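Local coordinates for protein geranylgeranyl pyrophosphate synthase (Geoglobus acetivorans, PDB 5JFQ) that adds isopentenyl diphosphate units stepwise to dimethylallyl diphosphate, using magnesium, to make mainly geranylgeranyl diphosphate and some farnesyl diphosphate, at residues B[22-27]-B[69-74]; B[33-38]-B[109-114]. All coordinates share one frame; numbering follows the deposited sequence.

Contact 1 (B[22-27]-B[69-74])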
ATOM      1  N   GLU B  22      -7.862 -19.803  -0.470  1.00 59.30           N
ATOM      2  CA  GLU B  22      -8.060 -20.007   0.956  1.00 66.09           C
ATOM      3  C   GLU B  22      -7.726 -18.758   1.764  1.00 63.96           C
ATOM      4  O   GLU B  22      -8.406 -18.455   2.748  1.00 64.36           O
ATOM      5  CB  GLU B  22      -7.213 -21.188   1.421  1.00 61.38           C
ATOM      6  CG  GLU B  22      -7.195 -21.387   2.904  1.00 65.80           C
ATOM      7  CD  GLU B  22      -6.163 -22.418   3.300  1.00 71.91           C
ATOM      8  OE1 GLU B  22      -5.914 -23.338   2.484  1.00 68.81           O
ATOM      9  OE2 GLU B  22      -5.583 -22.297   4.404  1.00 72.18           O
ATOM     10  N   LEU B  23      -6.702 -18.016   1.350  1.00 59.94           N
ATOM     11  CA  LEU B  23      -6.272 -16.813   2.042  1.00 56.75           C
ATOM     12  C   LEU B  23      -6.834 -15.524   1.451  1.00 61.60           C
ATOM     13  O   LEU B  23      -6.855 -14.503   2.146  1.00 62.56           O
ATOM     14  CB  LEU B  23      -4.744 -16.725   2.027  1.00 58.09           C
ATOM     15  CG  LEU B  23      -3.978 -17.859   2.697  1.00 56.10           C
ATOM     16  CD1 LEU B  23      -2.508 -17.788   2.339  1.00 53.81           C
ATOM     17  CD2 LEU B  23      -4.154 -17.747   4.193  1.00 58.63           C
ATOM     18  N   LEU B  24      -7.278 -15.520   0.196  1.00 61.76           N
ATOM     19  CA  LEU B  24      -7.751 -14.262  -0.370  1.00 54.25           C
ATOM     20  C   LEU B  24      -9.228 -14.352  -0.724  1.00 56.42           C
ATOM     21  O   LEU B  24      -9.629 -14.156  -1.879  1.00 59.45           O
ATOM     22  CB  LEU B  24      -6.901 -13.870  -1.578  1.00 54.79           C
ATOM     23  CG  LEU B  24      -5.494 -13.410  -1.184  1.00 53.65           C
ATOM     24  CD1 LEU B  24      -4.528 -13.488  -2.363  1.00 49.44           C
ATOM     25  CD2 LEU B  24      -5.528 -12.007  -0.567  1.00 45.23           C
ATOM     26  N   LYS B  25     -10.046 -14.627   0.278  1.00 56.02           N
ATOM     27  CA  LYS B  25     -11.467 -14.775   0.045  1.00 59.62           C
ATOM     28  C   LYS B  25     -12.080 -13.436  -0.359  1.00 60.48           C
ATOM     29  O   LYS B  25     -11.534 -12.366  -0.084  1.00 59.21           O
ATOM     30  CB  LYS B  25     -12.145 -15.313   1.300  1.00 58.18           C
ATOM     31  CG  LYS B  25     -12.684 -16.698   1.142  1.00 65.18           C
ATOM     32  CD  LYS B  25     -11.675 -17.735   1.620  1.00 68.04           C
ATOM     33  CE  LYS B  25     -11.642 -17.797   3.141  1.00 71.44           C
ATOM     34  NZ  LYS B  25     -10.854 -18.947   3.663  1.00 74.24           N
ATOM     35  N   GLU B  26     -13.228 -13.503  -1.026  1.00 58.50           N
ATOM     36  CA  GLU B  26     -14.053 -12.315  -1.153  1.00 55.12           C
ATOM     37  C   GLU B  26     -14.848 -12.124   0.128  1.00 57.10           C
ATOM     38  O   GLU B  26     -15.128 -13.077   0.858  1.00 64.38           O
ATOM     39  CB  GLU B  26     -14.986 -12.407  -2.359  1.00 57.34           C
ATOM     40  CG  GLU B  26     -14.259 -12.364  -3.690  1.00 58.65           C
ATOM     41  CD  GLU B  26     -15.196 -12.253  -4.872  1.00 62.64           C
ATOM     42  OE1 GLU B  26     -16.094 -11.381  -4.838  1.00 62.34           O
ATOM     43  OE2 GLU B  26     -15.033 -13.045  -5.828  1.00 63.61           O
ATOM     44  N   GLN B  27     -15.218 -10.880   0.388  1.00 56.54           N
ATOM     45  CA  GLN B  27     -15.670 -10.460   1.706  1.00 52.43           C
ATOM     46  C   GLN B  27     -16.473  -9.170   1.511  1.00 56.35           C
ATOM     47  O   GLN B  27     -16.629  -8.687   0.385  1.00 53.01           O
ATOM     48  CB  GLN B  27     -14.441 -10.328   2.608  1.00 53.81           C
ATOM     49  CG  GLN B  27     -14.641  -9.941   4.046  1.00 62.89           C
ATOM     50  CD  GLN B  27     -13.326  -9.462   4.637  1.00 64.90           C
ATOM     51  OE1 GLN B  27     -12.274 -10.055   4.364  1.00 59.16           O
ATOM     52  NE2 GLN B  27     -13.364  -8.358   5.408  1.00 60.12           N
ATOM     53  N   ALA B  69       4.739 -16.633   2.186  1.00 49.57           N
ATOM     54  CA  ALA B  69       5.566 -15.733   1.395  1.00 48.01           C
ATOM     55  C   ALA B  69       5.300 -15.874  -0.101  1.00 52.70           C
ATOM     56  O   ALA B  69       5.415 -14.895  -0.851  1.00 52.30           O
ATOM     57  CB  ALA B  69       7.031 -15.994   1.685  1.00 49.29           C
ATOM     58  N   ALA B  70       4.960 -17.071  -0.568  1.00 50.59           N
ATOM     59  CA  ALA B  70       4.602 -17.188  -1.974  1.00 52.57           C
ATOM     60  C   ALA B  70       3.300 -16.447  -2.252  1.00 53.25           C
ATOM     61  O   ALA B  70       3.209 -15.660  -3.199  1.00 50.97           O
ATOM     62  CB  ALA B  70       4.498 -18.657  -2.381  1.00 52.04           C
ATOM     63  N   ILE B  71       2.283 -16.672  -1.424  1.00 54.01           N
ATOM     64  CA  ILE B  71       1.036 -15.949  -1.623  1.00 52.68           C
ATOM     65  C   ILE B  71       1.254 -14.453  -1.422  1.00 55.43           C
ATOM     66  O   ILE B  71       0.657 -13.633  -2.133  1.00 57.11           O
ATOM     67  CB  ILE B  71      -0.047 -16.524  -0.689  1.00 55.56           C
ATOM     68  CG1 ILE B  71      -0.269 -17.999  -1.023  1.00 56.02           C
ATOM     69  CG2 ILE B  71      -1.361 -15.750  -0.793  1.00 51.32           C
ATOM     70  CD1 ILE B  71      -0.433 -18.259  -2.515  1.00 59.72           C
ATOM     71  N   ALA B  72       2.135 -14.065  -0.494  1.00 50.62           N
ATOM     72  CA  ALA B  72       2.293 -12.640  -0.220  1.00 52.38           C
ATOM     73  C   ALA B  72       2.899 -11.916  -1.406  1.00 52.06           C
ATOM     74  O   ALA B  72       2.450 -10.825  -1.771  1.00 51.23           O
ATOM     75  CB  ALA B  72       3.147 -12.412   1.025  1.00 48.06           C
ATOM     76  N   ILE B  73       3.919 -12.504  -2.015  1.00 52.28           N
ATOM     77  CA  ILE B  73       4.555 -11.873  -3.158  1.00 51.03           C
ATOM     78  C   ILE B  73       3.603 -11.821  -4.350  1.00 52.51           C
ATOM     79  O   ILE B  73       3.543 -10.809  -5.062  1.00 54.06           O
ATOM     80  CB  ILE B  73       5.863 -12.603  -3.474  1.00 51.82           C
ATOM     81  CG1 ILE B  73       6.846 -12.323  -2.342  1.00 48.76           C
ATOM     82  CG2 ILE B  73       6.394 -12.188  -4.843  1.00 57.30           C
ATOM     83  CD1 ILE B  73       8.253 -12.671  -2.670  1.00 57.46           C
ATOM     84  N   GLU B  74       2.823 -12.882  -4.576  1.00 49.97           N
ATOM     85  CA  GLU B  74       1.836 -12.830  -5.653  1.00 53.27           C
ATOM     86  C   GLU B  74       0.817 -11.737  -5.394  1.00 53.97           C
ATOM     87  O   GLU B  74       0.358 -11.064  -6.326  1.00 54.91           O
ATOM     88  CB  GLU B  74       1.119 -14.168  -5.815  1.00 54.21           C
ATOM     89  CG  GLU B  74       0.057 -14.177  -6.921  1.00 55.85           C
ATOM     90  CD  GLU B  74       0.642 -14.144  -8.329  1.00 55.02           C
ATOM     91  OE1 GLU B  74       1.873 -14.207  -8.468  1.00 56.97           O
ATOM     92  OE2 GLU B  74      -0.130 -14.052  -9.302  1.00 57.29           O
TER

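Contact 2 (B[33-38]-B[109-114])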
ATOM      1  N   TYR B  33     -14.063  -6.056  -2.781  1.00 45.13           N
ATOM      2  CA  TYR B  33     -13.382  -7.333  -2.930  1.00 46.55           C
ATOM      3  C   TYR B  33     -13.609  -7.944  -4.305  1.00 50.96           C
ATOM      4  O   TYR B  33     -12.736  -8.665  -4.806  1.00 51.55           O
ATOM      5  CB  TYR B  33     -13.811  -8.278  -1.802  1.00 49.55           C
ATOM      6  CG  TYR B  33     -13.107  -7.939  -0.506  1.00 47.55           C
ATOM      7  CD1 TYR B  33     -13.665  -7.053   0.407  1.00 47.21           C
ATOM      8  CD2 TYR B  33     -11.849  -8.454  -0.229  1.00 47.04           C
ATOM      9  CE1 TYR B  33     -13.005  -6.725   1.582  1.00 49.36           C
ATOM     10  CE2 TYR B  33     -11.177  -8.132   0.944  1.00 48.51           C
ATOM     11  CZ  TYR B  33     -11.760  -7.273   1.847  1.00 47.44           C
ATOM     12  OH  TYR B  33     -11.082  -6.954   3.008  1.00 47.91           O
ATOM     13  N   ARG B  34     -14.749  -7.658  -4.939  1.00 49.61           N
ATOM     14  CA  ARG B  34     -14.930  -8.065  -6.325  1.00 46.02           C
ATOM     15  C   ARG B  34     -13.814  -7.483  -7.173  1.00 53.45           C
ATOM     16  O   ARG B  34     -13.203  -8.186  -7.988  1.00 54.85           O
ATOM     17  CB  ARG B  34     -16.303  -7.610  -6.814  1.00 50.26           C
ATOM     18  CG  ARG B  34     -17.029  -8.547  -7.780  1.00 55.42           C
ATOM     19  CD  ARG B  34     -18.344  -7.893  -8.244  1.00 58.40           C
ATOM     20  NE  ARG B  34     -19.173  -7.484  -7.105  1.00 66.35           N
ATOM     21  CZ  ARG B  34     -19.992  -6.429  -7.096  1.00 68.56           C
ATOM     22  NH1 ARG B  34     -20.088  -5.643  -8.174  1.00 55.59           N
ATOM     23  NH2 ARG B  34     -20.709  -6.156  -5.999  1.00 64.13           N
ATOM     24  N   ALA B  35     -13.484  -6.213  -6.926  1.00 49.35           N
ATOM     25  CA  ALA B  35     -12.365  -5.569  -7.596  1.00 43.80           C
ATOM     26  C   ALA B  35     -11.034  -6.162  -7.153  1.00 49.45           C
ATOM     27  O   ALA B  35     -10.149  -6.412  -7.982  1.00 52.74           O
ATOM     28  CB  ALA B  35     -12.398  -4.062  -7.329  1.00 43.11           C
ATOM     29  N   ALA B  36     -10.859  -6.388  -5.846  1.00 45.78           N
ATOM     30  CA  ALA B  36      -9.559  -6.858  -5.367  1.00 46.50           C
ATOM     31  C   ALA B  36      -9.258  -8.292  -5.775  1.00 46.49           C
ATOM     32  O   ALA B  36      -8.091  -8.690  -5.788  1.00 53.37           O
ATOM     33  CB  ALA B  36      -9.463  -6.746  -3.844  1.00 45.34           C
ATOM     34  N   ARG B  37     -10.266  -9.085  -6.091  1.00 46.10           N
ATOM     35  CA  ARG B  37     -10.031 -10.457  -6.502  1.00 47.56           C
ATOM     36  C   ARG B  37     -10.172 -10.633  -7.992  1.00 50.39           C
ATOM     37  O   ARG B  37     -10.039 -11.755  -8.471  1.00 53.34           O
ATOM     38  CB  ARG B  37     -10.988 -11.427  -5.793  1.00 52.53           C
ATOM     39  CG  ARG B  37     -10.522 -11.913  -4.438  1.00 49.36           C
ATOM     40  CD  ARG B  37     -10.281 -10.747  -3.566  1.00 52.91           C
ATOM     41  NE  ARG B  37     -10.182 -11.058  -2.147  1.00 58.80           N
ATOM     42  CZ  ARG B  37      -9.119 -10.819  -1.392  1.00 51.81           C
ATOM     43  NH1 ARG B  37      -8.040 -10.259  -1.925  1.00 51.39           N
ATOM     44  NH2 ARG B  37      -9.164 -11.106  -0.096  1.00 46.55           N
ATOM     45  N   HIS B  38     -10.439  -9.553  -8.730  1.00 52.92           N
ATOM     46  CA  HIS B  38     -10.684  -9.659 -10.165  1.00 51.44           C
ATOM     47  C   HIS B  38      -9.524 -10.335 -10.889  1.00 54.84           C
ATOM     48  O   HIS B  38      -9.726 -11.319 -11.606  1.00 58.55           O
ATOM     49  CB  HIS B  38     -10.953  -8.279 -10.752  1.00 51.93           C
ATOM     50  CG  HIS B  38     -11.313  -8.311 -12.201  1.00 56.47           C
ATOM     51  ND1 HIS B  38     -12.344  -9.084 -12.693  1.00 54.81           N
ATOM     52  CD2 HIS B  38     -10.774  -7.673 -13.267  1.00 59.47           C
ATOM     53  CE1 HIS B  38     -12.421  -8.922 -14.001  1.00 60.94           C
ATOM     54  NE2 HIS B  38     -11.485  -8.066 -14.375  1.00 59.77           N
ATOM     55  N   ILE B 109      -8.056   1.899  -6.883  1.00 41.54           N
ATOM     56  CA  ILE B 109      -7.018   2.291  -5.941  1.00 43.38           C
ATOM     57  C   ILE B 109      -7.180   1.523  -4.636  1.00 44.33           C
ATOM     58  O   ILE B 109      -6.240   0.878  -4.157  1.00 44.47           O
ATOM     59  CB  ILE B 109      -7.038   3.811  -5.724  1.00 43.96           C
ATOM     60  CG1 ILE B 109      -6.660   4.521  -7.039  1.00 39.35           C
ATOM     61  CG2 ILE B 109      -6.101   4.192  -4.572  1.00 37.65           C
ATOM     62  CD1 ILE B 109      -6.841   6.018  -7.005  1.00 29.52           C
ATOM     63  N   LEU B 110      -8.390   1.546  -4.065  1.00 44.51           N
ATOM     64  CA  LEU B 110      -8.636   0.821  -2.818  1.00 43.64           C
ATOM     65  C   LEU B 110      -8.408  -0.673  -2.977  1.00 45.03           C
ATOM     66  O   LEU B 110      -8.000  -1.337  -2.017  1.00 45.22           O
ATOM     67  CB  LEU B 110     -10.062   1.060  -2.302  1.00 41.82           C
ATOM     68  CG  LEU B 110     -10.448   2.486  -1.883  1.00 46.55           C
ATOM     69  CD1 LEU B 110     -11.953   2.628  -1.561  1.00 40.00           C
ATOM     70  CD2 LEU B 110      -9.572   2.989  -0.742  1.00 41.17           C
ATOM     71  N   ALA B 111      -8.680  -1.231  -4.158  1.00 42.24           N
ATOM     72  CA  ALA B 111      -8.503  -2.669  -4.315  1.00 44.10           C
ATOM     73  C   ALA B 111      -7.032  -3.043  -4.186  1.00 46.73           C
ATOM     74  O   ALA B 111      -6.679  -3.945  -3.417  1.00 47.16           O
ATOM     75  CB  ALA B 111      -9.080  -3.144  -5.646  1.00 40.63           C
ATOM     76  N   GLY B 112      -6.154  -2.340  -4.908  1.00 45.47           N
ATOM     77  CA  GLY B 112      -4.729  -2.573  -4.751  1.00 42.54           C
ATOM     78  C   GLY B 112      -4.232  -2.232  -3.356  1.00 43.85           C
ATOM     79  O   GLY B 112      -3.392  -2.943  -2.799  1.00 41.58           O
ATOM     80  N   ASP B 113      -4.745  -1.139  -2.770  1.00 43.71           N
ATOM     81  CA  ASP B 113      -4.387  -0.808  -1.391  1.00 40.02           C
ATOM     82  C   ASP B 113      -4.742  -1.942  -0.444  1.00 40.20           C
ATOM     83  O   ASP B 113      -4.043  -2.160   0.552  1.00 40.22           O
ATOM     84  CB  ASP B 113      -5.092   0.462  -0.932  1.00 36.00           C
ATOM     85  CG  ASP B 113      -4.484   1.714  -1.509  1.00 41.38           C
ATOM     86  OD1 ASP B 113      -3.432   1.637  -2.171  1.00 37.14           O
ATOM     87  OD2 ASP B 113      -5.066   2.794  -1.282  1.00 41.75           O
ATOM     88  N   THR B 114      -5.826  -2.663  -0.747  1.00 40.60           N
ATOM     89  CA  THR B 114      -6.263  -3.786   0.071  1.00 43.07           C
ATOM     90  C   THR B 114      -5.361  -4.994  -0.131  1.00 45.46           C
ATOM     91  O   THR B 114      -4.880  -5.597   0.836  1.00 48.29           O
ATOM     92  CB  THR B 114      -7.700  -4.159  -0.270  1.00 43.55           C
ATOM     93  OG1 THR B 114      -8.580  -3.058   0.009  1.00 41.82           O
ATOM     94  CG2 THR B 114      -8.112  -5.389   0.541  1.00 45.75           C
TER

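Contact 1 (B[22-27]-B[69-74])
A small, wholly apolar contact sets Leu23, the last residue of helix 9-23, and Leu24 just after it against Ile71 on helix 67-88. Only 111 Å² is buried, and Ile71 supplies about half of it. Its CG2 methyl, one arm of the branch at CB, is shared by both leucines: Leu23 CD1 approaches to 3.9 Å of Ile71 CG2, and Leu24 CD1 lies 4.2 Å from the same methyl. Leu23 CD1 also meets the other branch, at 4.0 Å from Ile71 CG1, so that it sits over the fork of the isoleucine. Because CG2 stands anti to the backbone N of Ile71 (chi1 of -61° for CG1), it is turned toward both leucines and meets a CD1 methyl of each. Leu24 and Ile71 lie alongside each other, pointing opposite ways. In the all-helical fold of the trans-prenyltransferases, helix 67-88 is a long core helix, and its further turns carry His77, which probably binds isopentenyl diphosphate, and Asp84 and Asp88, probably magnesium ligands. Ile122 of helix 105-123 touches both leucines. The chain leaves helical geometry at Leu24, and just beyond it Lys25 folds back over the helix end, NZ donating at 2.7 Å to a lone pair of Glu22 O, within the plane of that carbonyl.

Contact 2 (B[33-38]-B[109-114])
With chi1 of -78°, Tyr33 holds its CG beside the backbone N, and the ring, although its CB points away, swings back to Thr114, whose CG2 is anti to its own backbone N. This is helix-on-helix packing in the all-helical prenyltransferase fold, between helix 30-36 and helix 105-123. Tyr33 CE2 lies 4.1 Å from Thr114 CG2, the methyl coming obliquely to the ring and the two side chains crossing at about a right angle. Small residues let the backbones close in: the CA atoms of Ala36 and Ala111 are 4.4 Å apart, and the Ala111 methyl lies 3.8 Å from Ala35 CB and 3.7 Å from Ala36 N. A serine in place of Thr114 would probably open a gap beside Tyr33 CE2 and OH, where the methyl now packs. Tyr33 OH is hydrogen-bonded to OE2 of Glu149 of the second subunit, tying this packing to the dimer interface. Within the same segment, Tyr33 CD2 lies over one face of the Arg37 guanidinium, displaced toward its rim. Thr114 OG1, beside its own backbone N, donates back to Leu110 O at 2.7 Å, tilted 31° from the carbonyl plane, while Thr114 N reaches that oxygen from the opposite face.

In the fold
Both contacts are apolar where their segments meet, and both illustrate how a helical core takes in short N-terminal elements. Both are buried, contact 2 throughout, contact 1 with Leu23 still partly exposed. Contact 1 joins the end of helix 9-23 to helix 67-88, contact 2 joins helix 30-36 to helix 105-123; the last is common ground, since it also lies against the leucines of contact 1. The first relies on branched side chains reaching across a wider gap, the second on alanines that allow close backbones. Contact 2 also borders the dimer partner at several residues, whereas contact 1 does so only through Gln27. Arg37 connects them: its NH2 probably bonds to Lys25 O at 2.7 Å and also forms a salt bridge with Glu118.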